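Local coordinates for protein sulfoquinovosidase (Escherichia coli, PDB 5AEG) that hydrolyses sulfoquinovosyl diacylglycerides and simpler sulfoquinovosides, releasing sulfoquinovose as a source of carbon and sulfur, at residues M468-Q473 with A484-A489; L451-A456 with T531-T536; V475-D480 with L521-D526; Y605-G610 with V615-E620. All coordinates share one frame; numbering follows the deposited sequence.

Interactions 1, 2 and 3 belong to the TIM barrel, whereas interaction 4, a buried contact, lies in a strand and adjoining loop of the C-terminal domain that pack on two barrel helices. Interaction 2 is wholly buried: an arginine and apolar side chains meet inside the barrel. Interaction 1 is also buried, but couples the loop after strand 468-469, which carries a calcium ligand, to the following helix through an amide and a water. The same loop continues into interaction 3, a partly buried edge contact at helix 518-528. Trp524 there also packs on Gln473 and Val486. Interaction 4 alone has backbone hydrogen bonds across its segments, and touches Trp477 and Arg523 of interaction 3.

Interaction 1 (M468-Q473 with A484-A489). With CA (calcium ion), chain D.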
loop_
_atom_site.group_PDB
_atom_site.type_symbol
_atom_site.label_atom_id
_atom_site.label_comp_id
_atom_site.label_asym_id
_atom_site.label_seq_id
_atom_site.Cartn_x
_atom_site.Cartn_y
_atom_site.Cartn_z
ATOM N N MET A 468 3.413 -1.338 -5.767
ATOM C CA MET A 468 2.207 -0.833 -5.171
ATOM C C MET A 468 1.780 0.449 -5.915
ATOM O O MET A 468 2.599 1.242 -6.368
ATOM C CB MET A 468 2.321 -0.561 -3.655
ATOM C CG MET A 468 2.837 -1.706 -2.837
ATOM S SD MET A 468 1.909 -3.200 -3.021
ATOM C CE MET A 468 0.250 -2.761 -2.673
ATOM N N TRP A 469 0.453 0.631 -6.035
ATOM C CA TRP A 469 -0.089 1.937 -6.409
ATOM C C TRP A 469 -0.996 2.416 -5.306
ATOM O O TRP A 469 -1.668 1.626 -4.626
ATOM C CB TRP A 469 -0.642 2.039 -7.829
ATOM C CG TRP A 469 -2.122 2.264 -8.029
ATOM C CD1 TRP A 469 -2.774 3.462 -8.210
ATOM C CD2 TRP A 469 -3.132 1.239 -8.163
ATOM N NE1 TRP A 469 -4.111 3.229 -8.364
ATOM C CE2 TRP A 469 -4.352 1.883 -8.286
ATOM C CE3 TRP A 469 -3.107 -0.163 -8.056
ATOM C CZ2 TRP A 469 -5.583 1.166 -8.396
ATOM C CZ3 TRP A 469 -4.294 -0.859 -8.189
ATOM C CH2 TRP A 469 -5.520 -0.186 -8.287
ATOM N N ALA A 470 -1.135 3.735 -5.238
ATOM C CA ALA A 470 -1.840 4.347 -4.136
ATOM C C ALA A 470 -3.383 4.286 -4.178
ATOM O O ALA A 470 -4.024 4.891 -3.362
ATOM C CB ALA A 470 -1.390 5.787 -3.996
ATOM N N GLY A 471 -3.937 3.525 -5.099
ATOM C CA GLY A 471 -5.368 3.340 -5.118
ATOM C C GLY A 471 -6.101 4.604 -5.514
ATOM O O GLY A 471 -5.553 5.384 -6.252
ATOM N N ASP A 472 -7.281 4.805 -4.918
ATOM C CA ASP A 472 -8.252 5.896 -5.325
ATOM C C ASP A 472 -8.002 7.121 -4.535
ATOM O O ASP A 472 -8.374 7.193 -3.397
ATOM C CB ASP A 472 -9.741 5.500 -5.118
ATOM C CG ASP A 472 -10.077 5.001 -3.612
ATOM O OD1 ASP A 472 -9.488 3.879 -3.393
ATOM O OD2 ASP A 472 -10.820 5.644 -2.673
ATOM N N GLN A 473 -7.340 8.132 -5.156
ATOM C CA GLN A 473 -7.408 9.477 -4.641
ATOM C C GLN A 473 -8.590 10.209 -5.318
ATOM O O GLN A 473 -8.953 9.905 -6.438
ATOM C CB GLN A 473 -6.123 10.313 -5.016
ATOM C CG GLN A 473 -4.989 10.001 -4.057
ATOM C CD GLN A 473 -4.392 8.659 -4.332
ATOM O OE1 GLN A 473 -3.858 8.434 -5.411
ATOM N NE2 GLN A 473 -4.505 7.728 -3.379
ATOM N N ALA A 484 -1.732 15.166 -2.029
ATOM C CA ALA A 484 -0.871 15.176 -0.821
ATOM C C ALA A 484 -0.810 13.811 -0.128
ATOM O O ALA A 484 0.228 13.421 0.396
ATOM C CB ALA A 484 -1.342 16.152 0.111
ATOM N N SER A 485 -1.952 13.132 -0.063
ATOM C CA SER A 485 -2.117 11.917 0.709
ATOM C C SER A 485 -1.229 10.774 0.170
ATOM O O SER A 485 -0.966 9.758 0.877
ATOM C CB SER A 485 -3.647 11.566 0.765
ATOM O OG SER A 485 -4.061 11.043 -0.499
ATOM N N VAL A 486 -0.791 10.885 -1.095
ATOM C CA VAL A 486 0.079 9.882 -1.675
ATOM C C VAL A 486 1.467 9.807 -0.954
ATOM O O VAL A 486 2.098 8.738 -0.894
ATOM C CB VAL A 486 0.259 10.107 -3.210
ATOM C CG1 VAL A 486 1.190 9.077 -3.789
ATOM C CG2 VAL A 486 -1.122 10.122 -3.938
ATOM N N VAL A 487 1.937 10.955 -0.470
ATOM C CA VAL A 487 3.252 10.964 0.175
ATOM C C VAL A 487 3.351 10.188 1.509
ATOM O O VAL A 487 4.165 9.309 1.611
ATOM C CB VAL A 487 3.836 12.377 0.308
ATOM C CG1 VAL A 487 5.275 12.308 0.778
ATOM C CG2 VAL A 487 3.807 13.094 -1.055
ATOM N N PRO A 488 2.451 10.414 2.489
ATOM C CA PRO A 488 2.431 9.497 3.632
ATOM C C PRO A 488 2.164 8.069 3.249
ATOM O O PRO A 488 2.737 7.174 3.860
ATOM C CB PRO A 488 1.377 10.063 4.585
ATOM C CG PRO A 488 0.645 11.099 3.819
ATOM C CD PRO A 488 1.543 11.534 2.660
ATOM N N ALA A 489 1.395 7.826 2.176
ATOM C CA ALA A 489 1.181 6.464 1.692
ATOM C C ALA A 489 2.487 5.803 1.255
ATOM O O ALA A 489 2.790 4.638 1.595
ATOM C CB ALA A 489 0.119 6.504 0.608
HETATM CA CA CA D . -9.965 7.648 -1.661
HETATM O O HOH W 1 -5.847 9.016 -0.953
HETATM O O HOH W 2 -11.245 8.721 -3.366
#
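Ala470 and Val486 mark the closest backbone approach, with CA atoms 6.4 Å apart, where the loop leaving strand 468-469 passes the early part of the helix that runs on to residue 495. These are consecutive elements of a beta-alpha unit of the TIM barrel. The apolar part is slight: Ala470 CB rests 4.2 Å from Val486 CG1. Gln473 does more. Its chain bends at chi2 (74°) and the side chain crosses that of Val486 at about a right angle, with OE1 3.5 Å from Val486 CG2. The same bend brings NE2 to Ala470 O at 2.9 Å, a bond in the plane of the amide but reaching the carbonyl from above its own plane. NE2 also donates to water 1 at 3.1 Å, and that water donates to Ser485 OG at 2.7 Å; the serine hydroxyl is further bonded to Gly482 O. A leucine in place of Gln473 would probably leave Ala470 O and water 1 without their shared donor. Within the same loop Asp472, the inferred proton donor, binds the calcium ion through O and OD2, each at 2.4 Å, alongside water 2, Gln153, Gly154 and Asp481. With no direct hydrogen bond between the segments, the polar coupling of this calcium-binding loop to the helix here runs through the glutamine amide and one water.

Interaction 2 (L451-A456 with T531-T536); sequences LFFMRA and TPMMRT
Arg535 NE, hydrogen-bonded to His502 NE2, also lies 3.3 Å from Phe453 CE2 across the contact. Both residues point into the interior of the family's (beta/alpha)8 TIM barrel, from strands 451-454 and 534-536. These strands are not neighbours: strands 468-469 and 501-505 stand between them, and the nearest CA atoms, those of Phe453 and Met533, are 10.5 Å apart, leaving side chains to make the contact. The arginine chain is bent at chi3 (54°), and this kink helps turn the guanidinium almost parallel to the phenylalanine ring, the two planes only 5° apart. Phe453 CE2 sits over one face of the guanidinium, offset toward its rim, while the arginine CD comes within 3.5 Å of Phe453 CZ. The charge is met elsewhere, by a salt bridge from NH2 to Asp504, and Trp469 and Trp286 add cation-pi contacts; NH1 makes a weak bond to Thr536 O. This buried arginine is therefore fixed in rotation from several directions, about 4 Å, side chain to side chain, from His537, a substrate-binding residue. Toward the start of both segments the chemistry turns apolar. Met533 stretches out fully to meet Leu451 tip to tip, SD 3.7 Å from the leucine CD2, and its CE atom stops 4.2 Å from CD1 of Phe453.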
loop_
_atom_site.group_PDB
_atom_site.type_symbol
_atom_site.label_atom_id
_atom_site.label_comp_id
_atom_site.label_asym_id
_atom_site.label_seq_id
_atom_site.Cartn_x
_atom_site.Cartn_y
_atom_site.Cartn_z
ATOM N N LEU A 451 5.362 -6.427 -15.284
ATOM C CA LEU A 451 5.111 -5.610 -14.055
ATOM C C LEU A 451 3.597 -5.536 -13.753
ATOM O O LEU A 451 2.812 -4.961 -14.549
ATOM C CB LEU A 451 5.766 -4.195 -14.213
ATOM C CG LEU A 451 5.571 -3.536 -12.836
ATOM C CD1 LEU A 451 6.531 -3.883 -11.734
ATOM C CD2 LEU A 451 4.730 -2.289 -12.739
ATOM N N PHE A 452 3.193 -6.114 -12.646
ATOM C CA PHE A 452 1.828 -5.900 -12.145
ATOM C C PHE A 452 1.837 -4.947 -10.958
ATOM O O PHE A 452 2.840 -4.816 -10.213
ATOM C CB PHE A 452 1.070 -7.206 -11.838
ATOM C CG PHE A 452 1.626 -8.005 -10.773
ATOM C CD1 PHE A 452 1.208 -7.827 -9.445
ATOM C CD2 PHE A 452 2.510 -9.010 -11.071
ATOM C CE1 PHE A 452 1.738 -8.646 -8.436
ATOM C CE2 PHE A 452 3.066 -9.774 -10.087
ATOM C CZ PHE A 452 2.673 -9.629 -8.784
ATOM N N PHE A 453 0.730 -4.286 -10.763
ATOM C CA PHE A 453 0.642 -3.326 -9.695
ATOM C C PHE A 453 -0.657 -3.531 -8.945
ATOM O O PHE A 453 -1.688 -3.810 -9.588
ATOM C CB PHE A 453 0.876 -1.881 -10.185
ATOM C CG PHE A 453 0.050 -1.470 -11.376
ATOM C CD1 PHE A 453 0.475 -1.743 -12.651
ATOM C CD2 PHE A 453 -1.099 -0.704 -11.194
ATOM C CE1 PHE A 453 -0.301 -1.394 -13.750
ATOM C CE2 PHE A 453 -1.863 -0.299 -12.287
ATOM C CZ PHE A 453 -1.441 -0.639 -13.559
ATOM N N MET A 454 -0.606 -3.333 -7.621
ATOM C CA MET A 454 -1.736 -3.590 -6.748
ATOM C C MET A 454 -2.024 -2.433 -5.871
ATOM O O MET A 454 -1.105 -1.629 -5.546
ATOM C CB MET A 454 -1.368 -4.819 -5.804
ATOM C CG MET A 454 -1.022 -6.029 -6.630
ATOM S SD MET A 454 -0.921 -7.535 -5.645
ATOM C CE MET A 454 -2.633 -7.866 -5.231
ATOM N N ARG A 455 -3.272 -2.325 -5.397
ATOM C CA ARG A 455 -3.530 -1.406 -4.319
ATOM C C ARG A 455 -3.628 -2.060 -2.946
ATOM O O ARG A 455 -3.087 -1.564 -2.007
ATOM C CB ARG A 455 -4.738 -0.498 -4.548
ATOM C CG ARG A 455 -6.121 -1.113 -4.668
ATOM C CD ARG A 455 -7.179 0.001 -4.941
ATOM N NE ARG A 455 -8.375 -0.725 -5.424
ATOM C CZ ARG A 455 -9.483 -1.064 -4.760
ATOM N NH1 ARG A 455 -9.757 -0.679 -3.557
ATOM N NH2 ARG A 455 -10.372 -1.836 -5.336
ATOM N N ALA A 456 -4.409 -3.130 -2.827
ATOM C CA ALA A 456 -4.465 -3.883 -1.588
ATOM C C ALA A 456 -3.206 -4.620 -1.259
ATOM O O ALA A 456 -2.483 -5.055 -2.161
ATOM C CB ALA A 456 -5.656 -4.843 -1.624
ATOM N N THR A 531 9.069 9.759 -9.099
ATOM C CA THR A 531 8.687 8.491 -8.470
ATOM C C THR A 531 9.172 7.398 -9.414
ATOM O O THR A 531 9.619 7.700 -10.533
ATOM C CB THR A 531 7.161 8.349 -8.203
ATOM O OG1 THR A 531 6.493 8.194 -9.449
ATOM C CG2 THR A 531 6.637 9.482 -7.456
ATOM N N PRO A 532 9.115 6.106 -9.000
ATOM C CA PRO A 532 9.625 5.146 -9.932
ATOM C C PRO A 532 8.731 4.704 -11.123
ATOM O O PRO A 532 9.156 3.836 -11.949
ATOM C CB PRO A 532 9.978 3.916 -9.060
ATOM C CG PRO A 532 9.165 4.042 -7.876
ATOM C CD PRO A 532 9.003 5.562 -7.628
ATOM N N MET A 533 7.530 5.249 -11.255
ATOM C CA MET A 533 6.662 4.814 -12.367
ATOM C C MET A 533 5.689 5.941 -12.674
ATOM O O MET A 533 5.115 6.494 -11.752
ATOM C CB MET A 533 5.940 3.504 -11.996
ATOM C CG MET A 533 5.012 3.001 -13.082
ATOM S SD MET A 533 4.464 1.363 -12.671
ATOM C CE MET A 533 3.154 1.185 -13.896
ATOM N N MET A 534 5.520 6.226 -13.943
ATOM C CA MET A 534 4.591 7.197 -14.450
ATOM C C MET A 534 3.448 6.493 -15.206
ATOM O O MET A 534 3.711 5.790 -16.196
ATOM C CB MET A 534 5.258 8.153 -15.433
ATOM C CG MET A 534 6.313 9.047 -14.767
ATOM S SD MET A 534 6.854 10.384 -15.818
ATOM C CE MET A 534 5.480 11.582 -15.874
ATOM N N ARG A 535 2.206 6.678 -14.736
ATOM C CA ARG A 535 1.041 5.986 -15.340
ATOM C C ARG A 535 -0.173 6.837 -15.077
ATOM O O ARG A 535 -0.362 7.283 -13.928
ATOM C CB ARG A 535 0.849 4.576 -14.751
ATOM C CG ARG A 535 -0.406 3.892 -15.349
ATOM C CD ARG A 535 -0.756 2.605 -14.681
ATOM N NE ARG A 535 -0.913 2.760 -13.196
ATOM C CZ ARG A 535 -1.973 3.308 -12.620
ATOM N NH1 ARG A 535 -3.008 3.820 -13.333
ATOM N NH2 ARG A 535 -2.042 3.436 -11.289
ATOM N N THR A 536 -0.938 7.138 -16.144
ATOM C CA THR A 536 -2.138 7.899 -16.028
ATOM C C THR A 536 -3.401 7.043 -15.852
ATOM O O THR A 536 -3.359 5.779 -15.927
ATOM C CB THR A 536 -2.297 8.832 -17.244
ATOM O OG1 THR A 536 -2.772 8.121 -18.359
ATOM C CG2 THR A 536 -0.995 9.544 -17.616
#

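Interaction 3 (V475-D480 with L521-D526)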
loop_
_atom_site.group_PDB
_atom_site.type_symbol
_atom_site.label_atom_id
_atom_site.label_comp_id
_atom_site.label_asym_id
_atom_site.label_seq_id
_atom_site.Cartn_x
_atom_site.Cartn_y
_atom_site.Cartn_z
ATOM N N VAL A 475 -10.035 13.424 -7.255
ATOM C CA VAL A 475 -9.483 14.432 -8.187
ATOM C C VAL A 475 -9.547 15.809 -7.546
ATOM O O VAL A 475 -10.135 16.742 -8.096
ATOM C CB VAL A 475 -10.172 14.342 -9.576
ATOM C CG1 VAL A 475 -9.831 13.006 -10.228
ATOM C CG2 VAL A 475 -11.680 14.591 -9.561
ATOM N N ASP A 476 -8.937 15.948 -6.356
ATOM C CA ASP A 476 -8.999 17.165 -5.557
ATOM C C ASP A 476 -7.674 17.409 -4.946
ATOM O O ASP A 476 -6.696 16.641 -5.192
ATOM C CB ASP A 476 -10.200 17.225 -4.567
ATOM C CG ASP A 476 -10.044 16.373 -3.297
ATOM O OD1 ASP A 476 -8.914 15.896 -2.917
ATOM O OD2 ASP A 476 -11.091 16.198 -2.632
ATOM N N TRP A 477 -7.606 18.509 -4.218
ATOM C CA TRP A 477 -6.393 18.974 -3.549
ATOM C C TRP A 477 -6.452 18.735 -2.038
ATOM O O TRP A 477 -5.706 19.382 -1.242
ATOM C CB TRP A 477 -6.216 20.486 -3.824
ATOM C CG TRP A 477 -6.202 20.882 -5.318
ATOM C CD1 TRP A 477 -7.264 21.248 -6.095
ATOM C CD2 TRP A 477 -5.032 20.980 -6.175
ATOM N NE1 TRP A 477 -6.841 21.538 -7.359
ATOM C CE2 TRP A 477 -5.481 21.438 -7.432
ATOM C CE3 TRP A 477 -3.656 20.791 -5.963
ATOM C CZ2 TRP A 477 -4.607 21.692 -8.520
ATOM C CZ3 TRP A 477 -2.777 21.014 -7.037
ATOM C CH2 TRP A 477 -3.261 21.485 -8.314
ATOM N N SER A 478 -7.295 17.824 -1.589
ATOM C CA SER A 478 -7.425 17.667 -0.094
ATOM C C SER A 478 -6.170 17.047 0.477
ATOM O O SER A 478 -5.470 16.237 -0.207
ATOM C CB SER A 478 -8.641 16.838 0.265
ATOM O OG SER A 478 -8.564 15.554 -0.307
ATOM N N LEU A 479 -5.937 17.284 1.752
ATOM C CA LEU A 479 -4.871 16.605 2.469
ATOM C C LEU A 479 -5.148 15.127 2.638
ATOM O O LEU A 479 -4.242 14.298 2.453
ATOM C CB LEU A 479 -4.678 17.240 3.848
ATOM C CG LEU A 479 -4.059 18.624 3.863
ATOM C CD1 LEU A 479 -3.899 19.149 5.297
ATOM C CD2 LEU A 479 -2.681 18.509 3.232
ATOM N N ASP A 480 -6.351 14.721 2.962
ATOM C CA ASP A 480 -6.621 13.324 3.325
ATOM C C ASP A 480 -6.982 12.404 2.160
ATOM O O ASP A 480 -6.930 11.188 2.317
ATOM C CB ASP A 480 -7.746 13.258 4.369
ATOM C CG ASP A 480 -7.356 13.969 5.655
ATOM O OD1 ASP A 480 -6.577 13.416 6.392
ATOM O OD2 ASP A 480 -7.818 15.083 5.885
ATOM N N LEU A 521 -3.949 17.837 -13.021
ATOM C CA LEU A 521 -3.270 16.895 -13.814
ATOM C C LEU A 521 -1.783 17.246 -13.953
ATOM O O LEU A 521 -0.941 16.390 -13.844
ATOM C CB LEU A 521 -3.876 16.784 -15.230
ATOM C CG LEU A 521 -3.338 15.690 -16.113
ATOM C CD1 LEU A 521 -3.659 14.284 -15.528
ATOM C CD2 LEU A 521 -3.954 15.755 -17.512
ATOM N N LEU A 522 -1.479 18.493 -14.267
ATOM C CA LEU A 522 -0.105 18.929 -14.516
ATOM C C LEU A 522 0.740 18.933 -13.254
ATOM O O LEU A 522 1.884 18.471 -13.298
ATOM C CB LEU A 522 -0.078 20.319 -15.198
ATOM C CG LEU A 522 -0.839 20.389 -16.537
ATOM C CD1 LEU A 522 -0.439 21.638 -17.294
ATOM C CD2 LEU A 522 -0.702 19.222 -17.446
ATOM N N ARG A 523 0.188 19.372 -12.139
ATOM C CA ARG A 523 0.904 19.264 -10.868
ATOM C C ARG A 523 1.159 17.776 -10.466
ATOM O O ARG A 523 2.193 17.446 -9.895
ATOM C CB ARG A 523 0.113 19.934 -9.794
ATOM C CG ARG A 523 0.214 21.419 -9.806
ATOM C CD ARG A 523 1.567 21.946 -9.471
ATOM N NE ARG A 523 1.437 23.381 -9.127
ATOM C CZ ARG A 523 2.451 24.252 -9.077
ATOM N NH1 ARG A 523 3.665 23.844 -9.330
ATOM N NH2 ARG A 523 2.223 25.534 -8.755
ATOM N N TRP A 524 0.201 16.881 -10.775
ATOM C CA TRP A 524 0.375 15.498 -10.456
ATOM C C TRP A 524 1.419 14.865 -11.345
ATOM O O TRP A 524 2.212 14.022 -10.903
ATOM C CB TRP A 524 -0.954 14.714 -10.542
ATOM C CG TRP A 524 -1.108 13.635 -9.549
ATOM C CD1 TRP A 524 -0.314 12.571 -9.335
ATOM C CD2 TRP A 524 -2.231 13.467 -8.709
ATOM N NE1 TRP A 524 -0.844 11.737 -8.369
ATOM C CE2 TRP A 524 -2.019 12.260 -7.950
ATOM C CE3 TRP A 524 -3.378 14.201 -8.524
ATOM C CZ2 TRP A 524 -2.910 11.796 -7.016
ATOM C CZ3 TRP A 524 -4.299 13.752 -7.538
ATOM C CH2 TRP A 524 -4.036 12.563 -6.804
ATOM N N CYS A 525 1.460 15.303 -12.618
ATOM C CA CYS A 525 2.486 14.848 -13.525
ATOM C C CYS A 525 3.861 15.260 -12.976
ATOM O O CYS A 525 4.808 14.502 -13.070
ATOM C CB CYS A 525 2.258 15.433 -14.942
ATOM S SG CYS A 525 3.384 14.700 -16.154
ATOM N N ASP A 526 3.978 16.485 -12.460
ATOM C CA ASP A 526 5.272 16.944 -11.883
ATOM C C ASP A 526 5.745 16.034 -10.715
ATOM O O ASP A 526 6.946 15.835 -10.494
ATOM C CB ASP A 526 5.144 18.348 -11.373
ATOM C CG ASP A 526 5.127 19.435 -12.467
ATOM O OD1 ASP A 526 5.236 19.067 -13.674
ATOM O OD2 ASP A 526 4.927 20.629 -12.022
#
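Trp477 offers the rim of its indole to Arg523: CH2 lies 3.8 Å from Arg523 CG, which approaches close to the ring plane. The neighbouring rim atom CZ3 is 4.1 Å from Arg523 CB, making the aliphatic root of the arginine the part that touches. The chain then bends at chi2 (-67°), and the guanidinium ends nearly perpendicular to the indole, with NH1 hydrogen-bonded to Ala653 O. Trp477 also touches Glu519 and Leu520 of the same helix. The second flat group, Trp524, is met obliquely, its CZ3 4.4 Å from Asp476 O; its NE1 bonds to Ser503 OG. Segment 475-480 belongs to the connection between strand 468-469 and helix 486-495 of the TIM barrel, lying beside helix 518-528, and an Asx turn shapes it. Asp476 OD1 accepts from the backbone N-H of Ser478 (N to OD1 2.8 Å) and from its OG at 2.7 Å. Both donors come from the same face of the carboxylate, the amide well above its plane and the hydroxyl nearer the plane, on the syn side. OD2 of Asp476 is bonded to Asn474 ND2. Ser478 OG also bonds to the backbone N of Asp481, whose OD1 binds the calcium ion.

Interaction 4 (Y605-G610 with V615-E620); sequences YQYLLG and VAPVHE
Tyr607 and Val615 lie side by side and point the same way, with the valine set over one face of the tyrosine ring. Val615 CB is 3.9 Å from the ring centroid, 23° off the normal, a CH-pi contact shifted toward the hydroxyl end, where Val615 CG1 comes within 3.6 Å of Tyr607 OH. Chi1 of 62° lodges the tyrosine CG between its own N and carbonyl carbon, laying the ring across toward the partner strand. Pro617 CG meets the edge of the same ring near its plane, at CE1. In the backbone the two residues form an antiparallel hydrogen-bonded pair: Tyr607 N to Val615 O is 3.1 Å and Val615 N to Tyr607 O is 2.8 Å. With an alanine at Tyr607, Val615 and Pro617 would probably lose the surface they pack on, and Phe530 O the hydroxyl bonded to it. At the other end of the contact, Tyr605 and His619 pair obliquely, centroids 5.0 Å apart and planes at 56°, and water 3 bridges Tyr605 O and Pro617 O. Strands 607-609 and 613-615 make a beta hairpin of the C-terminal domain. On the barrel side Tyr607 packs on Val487 and Leu491 of helix 486-495 and on Phe527 of helix 518-528; Gln606 and Ala616 pack on strand 625-630.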
loop_
_atom_site.group_PDB
_atom_site.type_symbol
_atom_site.label_atom_id
_atom_site.label_comp_id
_atom_site.label_asym_id
_atom_site.label_seq_id
_atom_site.Cartn_x
_atom_site.Cartn_y
_atom_site.Cartn_z
ATOM N N TYR A 605 4.901 15.337 3.914
ATOM C CA TYR A 605 4.599 15.705 2.491
ATOM C C TYR A 605 5.891 15.980 1.645
ATOM O O TYR A 605 5.824 16.582 0.590
ATOM C CB TYR A 605 3.584 16.847 2.463
ATOM C CG TYR A 605 2.291 16.475 3.175
ATOM C CD1 TYR A 605 1.502 15.390 2.716
ATOM C CD2 TYR A 605 1.848 17.172 4.299
ATOM C CE1 TYR A 605 0.346 15.009 3.374
ATOM C CE2 TYR A 605 0.665 16.819 4.946
ATOM C CZ TYR A 605 -0.073 15.734 4.481
ATOM O OH TYR A 605 -1.226 15.354 5.176
ATOM N N GLN A 606 7.030 15.467 2.114
ATOM C CA GLN A 606 8.252 15.445 1.360
ATOM C C GLN A 606 9.056 14.231 1.659
ATOM O O GLN A 606 8.848 13.532 2.652
ATOM C CB GLN A 606 9.049 16.750 1.659
ATOM C CG GLN A 606 9.411 16.965 3.056
ATOM C CD GLN A 606 10.316 18.198 3.228
ATOM O OE1 GLN A 606 9.820 19.338 3.372
ATOM N NE2 GLN A 606 11.605 17.999 3.075
ATOM N N TYR A 607 9.962 13.936 0.707
ATOM C CA TYR A 607 10.672 12.727 0.649
ATOM C C TYR A 607 11.961 12.872 -0.069
ATOM O O TYR A 607 12.182 13.863 -0.745
ATOM C CB TYR A 607 9.869 11.550 0.018
ATOM C CG TYR A 607 9.459 11.760 -1.406
ATOM C CD1 TYR A 607 8.313 12.554 -1.735
ATOM C CD2 TYR A 607 10.149 11.182 -2.446
ATOM C CE1 TYR A 607 7.918 12.751 -3.067
ATOM C CE2 TYR A 607 9.763 11.395 -3.788
ATOM C CZ TYR A 607 8.639 12.165 -4.087
ATOM O OH TYR A 607 8.295 12.290 -5.419
ATOM N N LEU A 608 12.818 11.876 0.122
ATOM C CA LEU A 608 14.028 11.730 -0.694
ATOM C C LEU A 608 13.772 10.650 -1.779
ATOM O O LEU A 608 13.222 9.574 -1.502
ATOM C CB LEU A 608 15.203 11.322 0.172
ATOM C CG LEU A 608 15.653 12.279 1.244
ATOM C CD1 LEU A 608 16.661 11.619 2.230
ATOM C CD2 LEU A 608 16.171 13.576 0.709
ATOM N N LEU A 609 14.138 10.955 -2.998
ATOM C CA LEU A 609 14.138 10.007 -4.128
ATOM C C LEU A 609 15.552 9.506 -4.234
ATOM O O LEU A 609 16.426 10.239 -4.661
ATOM C CB LEU A 609 13.682 10.666 -5.417
ATOM C CG LEU A 609 13.484 9.824 -6.680
ATOM C CD1 LEU A 609 12.330 8.796 -6.514
ATOM C CD2 LEU A 609 13.209 10.705 -7.890
ATOM N N GLY A 610 15.745 8.235 -3.898
ATOM C CA GLY A 610 17.102 7.697 -3.643
ATOM C C GLY A 610 17.748 8.543 -2.532
ATOM O O GLY A 610 17.069 9.160 -1.715
ATOM N N VAL A 615 12.391 15.938 -2.671
ATOM C CA VAL A 615 11.150 16.352 -3.435
ATOM C C VAL A 615 10.078 16.818 -2.467
ATOM O O VAL A 615 9.756 16.103 -1.478
ATOM C CB VAL A 615 10.577 15.228 -4.318
ATOM C CG1 VAL A 615 9.401 15.693 -5.217
ATOM C CG2 VAL A 615 11.651 14.528 -5.125
ATOM N N ALA A 616 9.489 17.971 -2.740
ATOM C CA ALA A 616 8.368 18.399 -1.939
ATOM C C ALA A 616 7.269 18.821 -2.897
ATOM O O ALA A 616 7.189 19.961 -3.300
ATOM C CB ALA A 616 8.740 19.513 -1.011
ATOM N N PRO A 617 6.416 17.887 -3.283
ATOM C CA PRO A 617 5.398 18.182 -4.294
ATOM C C PRO A 617 4.391 19.254 -3.917
ATOM O O PRO A 617 3.884 19.290 -2.794
ATOM C CB PRO A 617 4.696 16.818 -4.530
ATOM C CG PRO A 617 5.476 15.821 -3.819
ATOM C CD PRO A 617 6.354 16.518 -2.787
ATOM N N VAL A 618 4.069 20.142 -4.855
ATOM C CA VAL A 618 3.059 21.100 -4.619
ATOM C C VAL A 618 1.719 20.345 -4.528
ATOM O O VAL A 618 1.333 19.708 -5.468
ATOM C CB VAL A 618 3.050 22.197 -5.765
ATOM C CG1 VAL A 618 1.881 23.159 -5.646
ATOM C CG2 VAL A 618 4.386 22.952 -5.704
ATOM N N HIS A 619 1.006 20.463 -3.425
ATOM C CA HIS A 619 -0.271 19.716 -3.211
ATOM C C HIS A 619 -1.468 20.631 -2.961
ATOM O O HIS A 619 -2.550 20.175 -2.606
ATOM C CB HIS A 619 -0.112 18.625 -2.164
ATOM C CG HIS A 619 0.230 19.132 -0.796
ATOM N ND1 HIS A 619 -0.621 19.886 0.003
ATOM C CD2 HIS A 619 1.361 18.978 -0.084
ATOM C CE1 HIS A 619 -0.019 20.147 1.145
ATOM N NE2 HIS A 619 1.181 19.606 1.108
ATOM N N GLU A 620 -1.301 21.926 -3.246
ATOM C CA GLU A 620 -2.383 22.929 -3.131
ATOM C C GLU A 620 -2.641 23.602 -4.478
ATOM O O GLU A 620 -1.692 23.827 -5.224
ATOM C CB GLU A 620 -2.027 24.008 -2.090
ATOM C CG GLU A 620 -1.968 23.537 -0.654
ATOM C CD GLU A 620 -1.344 24.532 0.279
ATOM O OE1 GLU A 620 -1.072 25.699 -0.083
ATOM O OE2 GLU A 620 -1.117 24.142 1.411
HETATM O O HOH W 3 5.248 19.227 -0.057
#